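PDB 4ZOC: Lin1840 protein from Listeria innocua serovar 6a, which probably hydrolyses terminal, non-reducing beta-D-glucosyl residues to release beta-D-glucose, and takes part in beta-1,2-glucan metabolism. Local coordinates for residues L61-S65 and A66-I70; K166-V169 and D170-G174; V256-E260 and M261-G265. The protein carries 2 engineered substitutions. All coordinates share one frame; numbering follows the deposited sequence.

Contact 1 of 3, residues L61-S65 and A66-I70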
loop_
_atom_site.group_PDB
_atom_site.type_symbol
_atom_site.label_atom_id
_atom_site.label_comp_id
_atom_site.label_asym_id
_atom_site.label_seq_id
_atom_site.Cartn_x
_atom_site.Cartn_y
_atom_site.Cartn_z
ATOM N N LEU A 61 -17.194 20.090 -23.350
ATOM C CA LEU A 61 -16.031 20.346 -22.469
ATOM C C LEU A 61 -14.794 20.734 -23.238
ATOM O O LEU A 61 -14.531 20.237 -24.356
ATOM C CB LEU A 61 -15.721 19.209 -21.521
ATOM C CG LEU A 61 -14.783 18.138 -22.080
ATOM C CD1 LEU A 61 -14.378 17.225 -20.951
ATOM C CD2 LEU A 61 -15.626 17.426 -23.091
ATOM N N GLY A 62 -14.079 21.699 -22.673
ATOM C CA GLY A 62 -12.867 22.143 -23.234
ATOM C C GLY A 62 -12.988 23.036 -24.491
ATOM O O GLY A 62 -12.154 22.946 -25.386
ATOM N N SER A 63 -14.000 23.888 -24.508
ATOM C CA SER A 63 -14.005 25.030 -25.455
ATOM C C SER A 63 -12.617 25.739 -25.464
ATOM O O SER A 63 -11.952 25.802 -24.449
ATOM C CB SER A 63 -15.106 26.022 -25.134
ATOM O OG SER A 63 -15.017 27.167 -25.955
ATOM N N SER A 64 -12.167 26.179 -26.646
ATOM C CA SER A 64 -10.852 26.774 -26.757
ATOM C C SER A 64 -10.799 28.241 -26.475
ATOM O O SER A 64 -9.701 28.757 -26.242
ATOM C CB SER A 64 -10.166 26.431 -28.127
ATOM O OG SER A 64 -10.951 26.893 -29.202
ATOM N N SER A 65 -11.938 28.943 -26.485
ATOM C CA SER A 65 -12.002 30.397 -26.309
ATOM C C SER A 65 -13.460 30.892 -26.307
ATOM O O SER A 65 -14.406 30.134 -26.600
ATOM C CB SER A 65 -11.312 31.142 -27.482
ATOM O OG SER A 65 -12.080 31.009 -28.683
ATOM N N ALA A 66 -13.622 32.157 -25.971
ATOM C CA ALA A 66 -14.955 32.801 -25.976
ATOM C C ALA A 66 -15.589 32.715 -27.326
ATOM O O ALA A 66 -16.763 32.475 -27.393
ATOM C CB ALA A 66 -14.854 34.252 -25.574
ATOM N N LEU A 67 -14.816 32.860 -28.408
ATOM C CA LEU A 67 -15.406 32.818 -29.747
ATOM C C LEU A 67 -15.823 31.369 -30.144
ATOM O O LEU A 67 -16.760 31.156 -30.928
ATOM C CB LEU A 67 -14.497 33.423 -30.804
ATOM C CG LEU A 67 -14.749 34.804 -31.386
ATOM C CD1 LEU A 67 -15.273 35.855 -30.422
ATOM C CD2 LEU A 67 -13.491 35.333 -32.082
ATOM N N ASP A 68 -15.067 30.393 -29.652
ATOM C CA ASP A 68 -15.394 29.001 -29.810
ATOM C C ASP A 68 -16.772 28.799 -29.166
ATOM O O ASP A 68 -17.730 28.292 -29.811
ATOM C CB ASP A 68 -14.323 28.084 -29.185
ATOM C CG ASP A 68 -14.219 26.719 -29.853
ATOM O OD1 ASP A 68 -14.918 26.435 -30.855
ATOM O OD2 ASP A 68 -13.434 25.869 -29.335
ATOM N N MET A 69 -16.897 29.211 -27.919
ATOM C CA MET A 69 -18.159 29.083 -27.190
ATOM C C MET A 69 -19.327 29.778 -27.937
ATOM O O MET A 69 -20.399 29.189 -28.195
ATOM C CB MET A 69 -17.969 29.638 -25.784
ATOM C CG MET A 69 -19.187 29.657 -24.881
ATOM S SD MET A 69 -20.460 30.870 -25.168
ATOM C CE MET A 69 -19.696 32.305 -24.402
ATOM N N ILE A 70 -19.123 31.017 -28.293
ATOM C CA ILE A 70 -20.221 31.807 -28.934
ATOM C C ILE A 70 -20.661 31.191 -30.235
ATOM O O ILE A 70 -21.881 31.078 -30.488
ATOM C CB ILE A 70 -19.833 33.283 -29.102
ATOM C CG1 ILE A 70 -19.746 33.980 -27.750
ATOM C CG2 ILE A 70 -20.834 34.017 -30.020
ATOM C CD1 ILE A 70 -18.877 35.223 -27.774
#

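Contact 2 of 3, residues K166-V169 and D170-G174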
loop_
_atom_site.group_PDB
_atom_site.type_symbol
_atom_site.label_atom_id
_atom_site.label_comp_id
_atom_site.label_asym_id
_atom_site.label_seq_id
_atom_site.Cartn_x
_atom_site.Cartn_y
_atom_site.Cartn_z
ATOM N N LYS A 166 -13.137 23.939 0.626
ATOM C CA LYS A 166 -14.178 24.897 0.871
ATOM C C LYS A 166 -13.781 26.303 0.396
ATOM O O LYS A 166 -14.586 27.002 -0.249
ATOM C CB LYS A 166 -14.609 24.972 2.319
ATOM C CG LYS A 166 -15.301 23.756 2.763
ATOM C CD LYS A 166 -15.835 23.880 4.181
ATOM C CE LYS A 166 -14.736 23.818 5.146
ATOM N NZ LYS A 166 -15.298 24.073 6.511
ATOM N N ALA A 167 -12.537 26.715 0.680
ATOM C CA ALA A 167 -12.073 27.978 0.156
ATOM C C ALA A 167 -12.099 28.065 -1.369
ATOM O O ALA A 167 -12.490 29.116 -1.900
ATOM C CB ALA A 167 -10.703 28.298 0.725
ATOM N N MET A 168 -11.748 26.967 -2.073
ATOM C CA MET A 168 -11.779 26.985 -3.552
ATOM C C MET A 168 -13.198 27.107 -4.075
ATOM O O MET A 168 -13.490 27.938 -4.967
ATOM C CB MET A 168 -11.170 25.738 -4.124
ATOM C CG MET A 168 -9.689 25.670 -4.191
ATOM S SD MET A 168 -9.085 24.514 -5.499
ATOM C CE MET A 168 -7.523 24.294 -4.670
ATOM N N VAL A 169 -14.103 26.329 -3.473
ATOM C CA VAL A 169 -15.525 26.377 -3.889
ATOM C C VAL A 169 -16.072 27.810 -3.716
ATOM O O VAL A 169 -16.721 28.354 -4.608
ATOM C CB VAL A 169 -16.358 25.363 -3.103
ATOM C CG1 VAL A 169 -17.869 25.594 -3.356
ATOM C CG2 VAL A 169 -15.974 23.950 -3.482
ATOM N N ASP A 170 -15.789 28.422 -2.560
ATOM C CA ASP A 170 -16.220 29.786 -2.276
ATOM C C ASP A 170 -15.621 30.774 -3.320
ATOM O O ASP A 170 -16.303 31.635 -3.853
ATOM C CB ASP A 170 -15.783 30.142 -0.877
ATOM C CG ASP A 170 -16.278 31.501 -0.436
ATOM O OD1 ASP A 170 -17.375 31.958 -0.869
ATOM O OD2 ASP A 170 -15.557 32.124 0.386
ATOM N N GLY A 171 -14.339 30.618 -3.612
ATOM C CA GLY A 171 -13.668 31.453 -4.614
ATOM C C GLY A 171 -14.270 31.342 -6.003
ATOM O O GLY A 171 -14.507 32.367 -6.723
ATOM N N TYR A 172 -14.559 30.116 -6.420
ATOM C CA TYR A 172 -15.122 29.909 -7.801
ATOM C C TYR A 172 -16.554 30.410 -7.880
ATOM O O TYR A 172 -16.902 31.095 -8.816
ATOM C CB TYR A 172 -15.114 28.434 -8.216
ATOM C CG TYR A 172 -13.740 27.784 -8.426
ATOM C CD1 TYR A 172 -12.811 28.338 -9.281
ATOM C CD2 TYR A 172 -13.439 26.522 -7.885
ATOM C CE1 TYR A 172 -11.607 27.720 -9.528
ATOM C CE2 TYR A 172 -12.190 25.939 -8.115
ATOM C CZ TYR A 172 -11.289 26.531 -8.944
ATOM O OH TYR A 172 -10.064 25.933 -9.183
ATOM N N GLN A 173 -17.367 30.025 -6.892
ATOM C CA GLN A 173 -18.796 30.163 -7.008
ATOM C C GLN A 173 -19.346 31.435 -6.374
ATOM O O GLN A 173 -20.432 31.903 -6.726
ATOM C CB GLN A 173 -19.506 28.944 -6.366
ATOM C CG GLN A 173 -19.116 27.604 -6.932
ATOM C CD GLN A 173 -20.013 26.472 -6.566
ATOM O OE1 GLN A 173 -20.110 25.491 -7.329
ATOM N NE2 GLN A 173 -20.659 26.547 -5.417
ATOM N N GLY A 174 -18.659 31.960 -5.404
ATOM C CA GLY A 174 -19.308 32.890 -4.451
ATOM C C GLY A 174 -20.576 32.337 -3.843
ATOM O O GLY A 174 -20.599 31.198 -3.403
#

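Contact 3 of 3, residues V256-E260 and M261-G265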
loop_
_atom_site.group_PDB
_atom_site.type_symbol
_atom_site.label_atom_id
_atom_site.label_comp_id
_atom_site.label_asym_id
_atom_site.label_seq_id
_atom_site.Cartn_x
_atom_site.Cartn_y
_atom_site.Cartn_z
ATOM N N VAL A 256 -24.462 6.960 -0.531
ATOM C CA VAL A 256 -23.535 7.884 0.144
ATOM C C VAL A 256 -23.659 9.310 -0.405
ATOM O O VAL A 256 -23.936 10.253 0.346
ATOM C CB VAL A 256 -22.091 7.365 0.115
ATOM C CG1 VAL A 256 -21.145 8.343 0.816
ATOM C CG2 VAL A 256 -22.009 5.945 0.762
ATOM N N LEU A 257 -23.415 9.491 -1.725
ATOM C CA LEU A 257 -23.391 10.866 -2.267
ATOM C C LEU A 257 -24.747 11.515 -2.288
ATOM O O LEU A 257 -24.952 12.561 -1.706
ATOM C CB LEU A 257 -22.850 10.794 -3.688
ATOM C CG LEU A 257 -22.831 12.094 -4.501
ATOM C CD1 LEU A 257 -21.881 13.042 -3.823
ATOM C CD2 LEU A 257 -22.410 11.814 -5.946
ATOM N N ARG A 258 -25.729 10.863 -2.860
ATOM C CA ARG A 258 -27.078 11.513 -2.966
ATOM C C ARG A 258 -27.867 11.388 -1.700
ATOM O O ARG A 258 -28.605 12.310 -1.354
ATOM C CB ARG A 258 -27.890 11.057 -4.189
ATOM C CG ARG A 258 -27.147 11.427 -5.464
ATOM C CD ARG A 258 -28.095 11.349 -6.619
ATOM N NE ARG A 258 -27.439 11.457 -7.910
ATOM C CZ ARG A 258 -27.133 12.617 -8.445
ATOM N NH1 ARG A 258 -27.470 13.699 -7.811
ATOM N NH2 ARG A 258 -26.599 12.675 -9.641
ATOM N N GLY A 259 -27.660 10.303 -0.983
ATOM C CA GLY A 259 -28.418 10.024 0.257
ATOM C C GLY A 259 -27.821 10.725 1.437
ATOM O O GLY A 259 -28.329 11.772 1.886
ATOM N N GLU A 260 -26.701 10.198 1.935
ATOM C CA GLU A 260 -26.073 10.712 3.133
ATOM C C GLU A 260 -25.521 12.117 2.985
ATOM O O GLU A 260 -25.703 12.967 3.851
ATOM C CB GLU A 260 -24.982 9.769 3.643
ATOM C CG GLU A 260 -25.496 8.334 3.912
ATOM C CD GLU A 260 -24.395 7.366 4.329
ATOM O OE1 GLU A 260 -23.228 7.792 4.388
ATOM O OE2 GLU A 260 -24.697 6.188 4.629
ATOM N N MET A 261 -24.875 12.394 1.869
ATOM C CA MET A 261 -24.328 13.725 1.639
ATOM C C MET A 261 -25.362 14.691 1.042
ATOM O O MET A 261 -25.084 15.847 0.918
ATOM C CB MET A 261 -23.113 13.636 0.731
ATOM C CG MET A 261 -21.903 13.019 1.443
ATOM S SD MET A 261 -20.484 12.978 0.324
ATOM C CE MET A 261 -19.458 11.877 1.302
ATOM N N GLU A 262 -26.505 14.171 0.633
ATOM C CA GLU A 262 -27.651 15.023 0.154
ATOM C C GLU A 262 -27.295 15.808 -1.076
ATOM O O GLU A 262 -27.816 16.918 -1.299
ATOM C CB GLU A 262 -28.135 15.981 1.267
ATOM C CG GLU A 262 -28.613 15.283 2.501
ATOM C CD GLU A 262 -29.210 16.291 3.460
ATOM O OE1 GLU A 262 -28.447 16.792 4.281
ATOM O OE2 GLU A 262 -30.380 16.667 3.353
ATOM N N PHE A 263 -26.441 15.240 -1.928
ATOM C CA PHE A 263 -26.071 15.947 -3.165
ATOM C C PHE A 263 -27.185 15.756 -4.201
ATOM O O PHE A 263 -27.559 14.625 -4.508
ATOM C CB PHE A 263 -24.753 15.398 -3.667
ATOM C CG PHE A 263 -24.341 15.932 -5.005
ATOM C CD1 PHE A 263 -23.938 17.285 -5.097
ATOM C CD2 PHE A 263 -24.413 15.155 -6.174
ATOM C CE1 PHE A 263 -23.619 17.836 -6.323
ATOM C CE2 PHE A 263 -24.075 15.730 -7.423
ATOM C CZ PHE A 263 -23.669 17.059 -7.485
ATOM N N ASP A 264 -27.670 16.872 -4.760
ATOM C CA ASP A 264 -28.732 16.814 -5.736
ATOM C C ASP A 264 -28.370 17.510 -7.047
ATOM O O ASP A 264 -29.278 17.853 -7.796
ATOM C CB ASP A 264 -30.025 17.480 -5.196
ATOM C CG ASP A 264 -31.278 17.118 -6.036
ATOM O OD1 ASP A 264 -31.455 15.959 -6.480
ATOM O OD2 ASP A 264 -32.127 17.977 -6.260
ATOM N N GLY A 265 -27.079 17.593 -7.388
ATOM C CA GLY A 265 -26.641 18.167 -8.608
ATOM C C GLY A 265 -26.187 17.105 -9.614
ATOM O O GLY A 265 -26.419 15.879 -9.476
HETATM O O HOH W 1 -30.240 14.010 -2.853
HETATM O O HOH W 2 -25.310 15.742 5.058
#

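Contact 1 of 3, residues L61-S65 and A66-I70
Asp68 OD2 is gripped by two donors of a single residue. Ser64 OG gives it the shortest bond, 2.7 Å to OD2, coming from well above the carboxylate plane. Ser64 N reaches the same OD2 at 3.0 Å in a nearly straight bond (165° at the hydrogen), using the anti lone pair that faces away from OD1. Both donors can serve one oxygen because Ser64 OG stands between its own backbone N and carbonyl carbon (chi1 59°), which keeps hydroxyl and amide on the same side of the residue. The Asp68 side chain swings back along the loop, CG roughly trans to the backbone N (chi1 -152°), and its CB lies 3.4 Å from Ser63 OG. The other oxygen, Asp68 OD1, is held by Thr33 OG1 and Asn34 N, so the carboxylate ties three short pieces of chain together. Ser65 is the N-cap of helix 66-79. Its OG accepts from Asp68 N at 3.2 Å and, in a weak, bent bond, from Leu67 N, capping these amides of the first turn. The helical pattern then starts with Met69 N donating to Ser65 O at 3.0 Å. Ala66 N, another first-turn amide, is taken up by Asp129 OD1. The arrangement is a helix start just after strand 59-61 of the TIM barrel, and Ser63 O is bonded by Tyr412 OH, from far along the chain. The Ser64 side chain lies about 13 Å from a bound glucose. An acidic side chain in the first helical turn, fed by four donors, would probably be stabilised as the anion both by those bonds and by the helix N-terminus, and the same bonds tie the loop residue Ser64 to that turn.

Contact 2 of 3, residues K166-V169 and D170-G174
The sulfur of Met168 settles beside the ring of Tyr172, one helical turn further on, in an oblique Met-aromatic contact: SD is 5.4 Å from the ring centroid and 61° off its normal. The two side chains run alongside each other and point the same way, because each CG lies opposite the carbonyl carbon and next to the backbone N (chi1 -80° in Met168, -67° in Tyr172). Beyond CG the methionine is extended, which carries SD as far out as the phenol group, 4.1 Å from Tyr172 OH. Nearer the backbone, Met168 CB approaches Tyr172 CE2 at 4.1 Å, and the Met168 carbonyl oxygen comes to 3.2 Å from CD2 of the tyrosine while accepting from Tyr172 N. The phenol oxygen has its polar partner in Ser136 OG, and the pair packs against helix 112-128, with Met168 on Val115 and Met118 and Tyr172 on Ala119. These residues belong to the last turns of helix 158-173, one of the outer helices of the TIM barrel, on the crossover from strand 133-134 to strand 187-193. On another face of the helix, Val169 and Gln173 make a second i to i+4 pair. Val169 CG1 touches the amide end of the glutamine, 3.6 Å from NE2, while the Val169 oxygen accepts from Gln173 N at 2.9 Å. Both ends of that side-chain amide have partners further out: Gln173 OE1 accepts from Ala188 N and Lys232 N, and NE2 donates to Gly230 O, so the helix end is joined to two neighbouring strand starts. Past Gln173 the chain turns out of the helix at Gly174, whose phi is positive and whose N still donates to Asp170 O at 2.8 Å.

Contact 3 of 3, residues V256-E260 and M261-G265
Arg258 grips Gly265 O end-on with two nitrogens: NH1 at 2.9 Å and NH2 at 3.2 Å from that oxygen, which lies almost in the guanidinium plane. NH1 adds a weak bond to Phe263 O. Extended from CG to NE, the side chain runs back along the helix, beside the returning loop, to reach Gly265 O. Beside it, Leu257 packs against Phe263, CD1 3.7 Å from the phenylalanine CB, the two side chains pointing the same way. Leu257 O, in turn, accepts from Phe263 N at 3.1 Å. The Phe263 ring carries Gly265 N over the centre of one face. Behind these contacts the helix 250-260 ends in a wider, pi-type turn, in which Met261 N donates to Val256 O at 2.8 Å. Val256 CG1 and Met261 CE meet alongside at 3.9 Å. Glu262, with positive phi (63°), then turns the chain back towards strand 266-268 of the TIM barrel. Further out, Met261 and Leu257 pack on Ile227 of helix 221-228 and on Phe193. Arg258 NH2 also forms a salt bridge with Asp299 and bonds Gly297 O. The guanidinium thus serves Gly265 O, Gly297 O and, weakly, Phe263 O, while Asp299 would balance its charge; together these bonds would hold the helix end to the loop leading into strand 266-268.

All three contacts lie within the N-terminal TIM barrel region, in series along the chain. Contact 1 follows barrel strand 59-61 and opens helix 66-79; contact 2 closes helix 158-173 ahead of strand 187-193; contact 3 closes helix 250-260 ahead of strand 266-268. Contact 1 therefore sits at the C-terminal end of its strand, where TIM barrels carry their active site, whereas contacts 2 and 3 belong to the other end. Their centres are about 23 Å (1 to 2), 31 Å (1 to 3) and 19 Å (2 to 3) apart, with no touching. Contacts 2 and 3 both pack on helix 221-228, which links them indirectly.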